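Local coordinates for protein carbonic anhydrase (Porphyridium purpureum, PDB 1DDZ) that probably catalyses the reversible hydration of carbon dioxide to hydrogencarbonate and a proton, as a zinc-dependent carbonic anhydrase of the beta class, at residues A[156-159]-A[160-164]; A[263-266]-A[267-270]; A[192-195]-A[196-199]. All blocks are in the same frame, centred on the assembly; numbering follows the deposited sequence.

Interaction 1 of 3, residues A[156-159]-A[160-164]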
# COMPACT_ATOMS: atom_id res chain seq x y z
N ARG A 156 14.28 7.25 -5.62
CA ARG A 156 14.71 7.57 -6.99
C ARG A 156 13.96 8.80 -7.48
O ARG A 156 14.50 9.61 -8.22
CB ARG A 156 14.43 6.40 -7.91
CG ARG A 156 15.42 5.32 -7.75
CD ARG A 156 16.69 5.73 -8.44
NE ARG A 156 17.18 4.61 -9.20
CZ ARG A 156 17.13 4.49 -10.52
NH1 ARG A 156 16.63 5.44 -11.30
NH2 ARG A 156 17.50 3.34 -11.04
N ASP A 157 12.72 8.96 -7.04
CA ASP A 157 11.96 10.14 -7.41
C ASP A 157 12.61 11.34 -6.76
O ASP A 157 12.65 12.40 -7.35
CB ASP A 157 10.52 10.03 -6.98
CG ASP A 157 9.72 9.13 -7.87
OD1 ASP A 157 10.26 8.64 -8.89
OD2 ASP A 157 8.54 8.89 -7.55
N VAL A 158 13.15 11.17 -5.56
CA VAL A 158 13.83 12.27 -4.87
C VAL A 158 15.08 12.67 -5.66
O VAL A 158 15.32 13.86 -5.86
CB VAL A 158 14.22 11.88 -3.43
CG1 VAL A 158 14.91 13.04 -2.73
CG2 VAL A 158 12.97 11.49 -2.66
N ARG A 159 15.85 11.70 -6.14
CA ARG A 159 17.05 12.00 -6.92
C ARG A 159 16.65 12.69 -8.22
O ARG A 159 17.25 13.69 -8.62
CB ARG A 159 17.86 10.74 -7.23
CG ARG A 159 19.30 11.04 -7.68
CD ARG A 159 20.04 9.82 -8.25
NE ARG A 159 19.65 9.53 -9.63
CZ ARG A 159 20.46 9.54 -10.68
NH1 ARG A 159 21.76 9.83 -10.58
NH2 ARG A 159 19.95 9.34 -11.88
N ARG A 160 15.56 12.21 -8.82
CA ARG A 160 15.03 12.76 -10.07
C ARG A 160 14.60 14.22 -9.91
O ARG A 160 15.04 15.09 -10.66
CB ARG A 160 13.87 11.89 -10.55
CG ARG A 160 13.19 12.33 -11.84
CD ARG A 160 12.17 11.30 -12.31
NE ARG A 160 10.83 11.87 -12.44
CZ ARG A 160 10.27 12.27 -13.59
NH1 ARG A 160 10.94 12.16 -14.73
NH2 ARG A 160 9.06 12.81 -13.59
N MET A 161 13.74 14.49 -8.93
CA MET A 161 13.25 15.84 -8.66
C MET A 161 14.34 16.82 -8.25
O MET A 161 14.18 18.02 -8.41
CB MET A 161 12.21 15.84 -7.54
CG MET A 161 10.87 15.23 -7.90
SD MET A 161 9.71 15.26 -6.50
CE MET A 161 10.35 13.92 -5.46
N ASN A 162 15.44 16.31 -7.70
CA ASN A 162 16.51 17.15 -7.22
C ASN A 162 17.83 16.95 -7.93
O ASN A 162 18.88 17.14 -7.33
CB ASN A 162 16.70 16.91 -5.74
CG ASN A 162 15.54 17.38 -4.93
OD1 ASN A 162 15.38 18.56 -4.72
ND2 ASN A 162 14.72 16.45 -4.46
N ALA A 163 17.79 16.59 -9.20
CA ALA A 163 18.99 16.38 -9.99
C ALA A 163 19.94 17.59 -9.91
O ALA A 163 21.15 17.42 -9.71
CB ALA A 163 18.60 16.10 -11.44
N LYS A 164 19.38 18.79 -10.01
CA LYS A 164 20.15 20.04 -9.95
C LYS A 164 21.03 20.17 -8.71
O LYS A 164 22.17 20.65 -8.78
CB LYS A 164 19.21 21.24 -10.06
CG LYS A 164 18.01 21.13 -9.15
CD LYS A 164 16.87 21.98 -9.64
CE LYS A 164 15.70 21.90 -8.70
NZ LYS A 164 14.65 22.89 -9.04
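Asn162 turns CG opposite its own carbonyl carbon (chi1 -67°), which folds the amide back beside the helix to the carbonyl of Val158. There ND2 donates to Val158 O at 3.0 Å. The oxygen lies close to the plane of the Asn162 amide, so the NH2 group is well aimed, although ND2 stands somewhat tilted from the carbonyl plane. A second, weak bond to Val158 O comes from the backbone N of Asn162 at 3.1 Å; one residue thus grips the same oxygen through main chain and side chain together. Asn162 N also makes a weak hydrogen bond to Arg159 O. CG1 of Val158 lies across the amide at 3.8 Å from ND2 of Asn162.

Earlier in the turn the helical bonds are intact, Arg160 N to Arg156 O and Met161 N to Asp157 O, the latter 2.8 Å long. Met161 bends at its last torsion (chi3 -75°), curling the CE methyl back to 3.3 Å from Asp157 O and alongside CB of Asp157.

The guanidinium groups of Arg156, Arg159 and Arg160 reach the second subunit: Arg160 forms a salt bridge with Glu186 of that subunit, while Arg156 and Arg159 donate to its Asp232 and Gly263 carbonyls. Val158, Met161 and Asn162 meet helix 172-193 of their own chain, and Met161 also touches Arg160 of the second subunit. The arrangement is a helix C-terminus finished by an asparagine side chain: helix 147-161 ends, Asn162 leaves helical geometry, and helix 163-166 starts directly after it.

Interaction 2 of 3, residues A[263-266]-A[267-270]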
# COMPACT_ATOMS: atom_id res chain seq x y z
N GLY A 263 -0.48 28.69 -10.09
CA GLY A 263 -0.57 28.79 -8.65
C GLY A 263 0.08 27.63 -7.90
O GLY A 263 0.05 26.46 -8.33
N GLU A 264 0.67 27.95 -6.76
CA GLU A 264 1.28 26.95 -5.90
C GLU A 264 0.65 27.19 -4.53
O GLU A 264 0.25 28.30 -4.22
CB GLU A 264 2.81 27.07 -5.88
CG GLU A 264 3.40 28.36 -5.31
CD GLU A 264 4.93 28.30 -5.19
OE1 GLU A 264 5.55 29.30 -4.75
OE2 GLU A 264 5.54 27.24 -5.51
N SER A 265 0.45 26.13 -3.77
CA SER A 265 -0.18 26.26 -2.47
C SER A 265 0.78 26.86 -1.44
O SER A 265 1.98 26.99 -1.72
CB SER A 265 -0.62 24.88 -2.02
OG SER A 265 0.50 24.02 -2.02
N GLU A 266 0.29 27.10 -0.23
CA GLU A 266 1.14 27.63 0.83
C GLU A 266 2.22 26.61 1.11
O GLU A 266 3.35 26.97 1.40
CB GLU A 266 0.37 27.84 2.14
CG GLU A 266 -0.73 28.89 2.13
CD GLU A 266 -1.52 28.95 3.47
OE1 GLU A 266 -1.03 28.43 4.50
OE2 GLU A 266 -2.64 29.51 3.48
N LEU A 267 1.88 25.32 1.05
CA LEU A 267 2.86 24.28 1.36
C LEU A 267 3.98 24.29 0.35
O LEU A 267 5.15 24.12 0.71
CB LEU A 267 2.20 22.90 1.37
CG LEU A 267 2.61 21.86 2.42
CD1 LEU A 267 2.45 20.45 1.83
CD2 LEU A 267 4.02 22.05 2.93
N ASP A 268 3.63 24.43 -0.91
CA ASP A 268 4.64 24.46 -1.98
C ASP A 268 5.68 25.55 -1.69
O ASP A 268 6.88 25.30 -1.71
CB ASP A 268 3.97 24.72 -3.35
CG ASP A 268 3.19 23.50 -3.88
OD1 ASP A 268 3.63 22.35 -3.69
OD2 ASP A 268 2.15 23.70 -4.53
N SER A 269 5.20 26.75 -1.39
CA SER A 269 6.09 27.85 -1.08
C SER A 269 6.96 27.57 0.14
O SER A 269 8.17 27.78 0.11
CB SER A 269 5.27 29.10 -0.89
OG SER A 269 4.63 29.36 -2.11
N THR A 270 6.33 27.05 1.20
CA THR A 270 7.04 26.70 2.43
C THR A 270 8.19 25.74 2.16
O THR A 270 9.33 25.93 2.64
CB THR A 270 6.07 26.05 3.43
OG1 THR A 270 5.09 27.01 3.84
CG2 THR A 270 6.81 25.58 4.66
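Glu264 and Ser269, five residues apart, meet in an unusual way: the hydroxyl OG of Ser269 donates to Glu264 OE1 at 2.8 Å from above the carboxylate, 65° out of its plane. The glutamate stands just ahead of the helix, and beyond CG its chain is extended, which carries the carboxylate past Asp268 to the next residue along. On the way its CB packs on CB of Asp268 at 3.6 Å. The two carboxylates keep apart, with Glu264 OE2 and Asp268 OD2 separated by 5.0 Å; the like charges may nonetheless disfavour each other mildly.

Asp268 folds its own carboxylate back toward the start of the helix. With CG opposite its carbonyl carbon (chi1 -73°), it presents OD2 to the backbone N of Ser265, 3.1 Å away, which meets that oxygen on the anti side, somewhat out of the carboxylate plane. In return Ser265 OG accepts a weak bond from Asp268 N at 3.3 Å. The serine hydroxyl is also hydrogen-bonded to Asp232, which is likely to restrict its rotation. The first helical turn follows, with Ser269 N donating to Ser265 O and Thr270 N to Glu266 O.

Outside the turn, Glu266 and Thr270 bind Ser231 and Ser230 of the preceding loop, and Asp268 packs on Arg159 of the second subunit. The reciprocal pair is a capping box, with Ser265 as N-cap and Asp268 three residues on, closing the N-terminus of helix 266-279.

Interaction 3 of 3, residues A[192-195]-A[196-199]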
# COMPACT_ATOMS: atom_id res chain seq x y z
N CYS A 192 3.09 16.76 5.72
CA CYS A 192 2.25 17.97 5.74
C CYS A 192 1.12 17.91 4.76
O CYS A 192 0.07 18.53 4.99
CB CYS A 192 3.06 19.23 5.42
SG CYS A 192 4.46 19.50 6.48
N ALA A 193 1.35 17.21 3.65
CA ALA A 193 0.37 17.07 2.59
C ALA A 193 -0.71 16.01 2.83
O ALA A 193 -1.71 16.00 2.11
CB ALA A 193 1.09 16.81 1.25
N THR A 194 -0.54 15.14 3.83
CA THR A 194 -1.54 14.11 4.12
C THR A 194 -2.87 14.74 4.49
O THR A 194 -2.90 15.86 5.04
CB THR A 194 -1.15 13.21 5.32
OG1 THR A 194 -1.04 14.01 6.50
CG2 THR A 194 0.16 12.45 5.06
N SER A 195 -3.96 14.02 4.26
CA SER A 195 -5.29 14.51 4.61
C SER A 195 -5.34 14.75 6.13
O SER A 195 -5.90 15.71 6.62
CB SER A 195 -6.35 13.48 4.19
OG SER A 195 -6.02 12.18 4.65
N ILE A 196 -4.63 13.89 6.86
CA ILE A 196 -4.56 13.94 8.32
C ILE A 196 -3.99 15.27 8.84
O ILE A 196 -4.63 15.96 9.63
CB ILE A 196 -3.71 12.75 8.84
CG1 ILE A 196 -4.35 11.43 8.40
CG2 ILE A 196 -3.52 12.84 10.34
CD1 ILE A 196 -3.38 10.31 8.22
N VAL A 197 -2.81 15.66 8.36
CA VAL A 197 -2.21 16.91 8.79
C VAL A 197 -2.95 18.13 8.19
O VAL A 197 -3.07 19.17 8.85
CB VAL A 197 -0.72 16.95 8.49
CG1 VAL A 197 -0.13 18.28 8.91
CG2 VAL A 197 -0.03 15.83 9.23
N GLN A 198 -3.48 18.00 6.97
CA GLN A 198 -4.25 19.10 6.38
C GLN A 198 -5.56 19.32 7.18
O GLN A 198 -5.89 20.45 7.53
CB GLN A 198 -4.55 18.87 4.90
CG GLN A 198 -3.33 19.05 3.99
CD GLN A 198 -2.77 20.49 4.01
OE1 GLN A 198 -3.42 21.41 3.56
NE2 GLN A 198 -1.55 20.65 4.49
N ASP A 199 -6.23 18.25 7.55
CA ASP A 199 -7.46 18.37 8.33
C ASP A 199 -7.17 18.99 9.70
O ASP A 199 -7.82 19.93 10.11
CB ASP A 199 -8.10 16.99 8.53
CG ASP A 199 -8.73 16.46 7.27
OD1 ASP A 199 -9.08 17.25 6.37
OD2 ASP A 199 -8.89 15.23 7.21
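Gln198 and Cys192 supply the side-chain to backbone bond of this turn: NE2 of Gln198 donates to Cys192 O at 2.7 Å, the oxygen lying near the amide plane. A bend at chi2 (-63°) folds the glutamine back over the start of its own helix to reach it. NE2 also donates to Ser230 O, and OE1 accepts from Asp232 N. With an alanine here, Cys192 O and Ser230 O would probably lose a shared donor and Asp232 N its acceptor. Thr194, the N-cap, provides the other such bond, its OG1 accepting from Val197 N at 3.1 Å along a nearly straight N-H (171°). The same hydroxyl bonds to Val191 O.

Backbone bonds continue the helix, Gln198 N to Thr194 O and Asp199 N to Ser195 O.

In van der Waals packing, the CG2 methyl of Val197 lies 3.4 Å from the capping hydroxyl OG1 of Thr194, and CG1 of Val197 reaches 4.0 Å from Cys192 CA.

Asn150 of the second subunit binds the Ser195 hydroxyl. Within the chain, Thr194 and Ile196 pack on Leu113 of helix 107-119 and Ala193 on Leu267 of helix 266-279, so the joint between helices 172-193 and 195-202 is buried between neighbours, just ahead of strand 208-214.

Along the chain the three contacts come in the order 1, 3, 2, each a local turn; none encloses a long loop, and none nests in or crosses another. Interaction 1 marks the break between helices 147-161 and 163-166, interaction 3 the joint between helices 172-193 and 195-202, and interaction 2 the entry to helix 266-279, beyond the last strand of the first five-stranded sheet. Helix 172-193 links them: it lies against interaction 1 and ends in interaction 3. Interactions 2 and 3 touch directly through Leu267 CD1 and Cys192 CB, 3.8 Å apart, whereas interaction 1 stays about 10 Å from interaction 2 at the nearest atoms. All three border the second subunit.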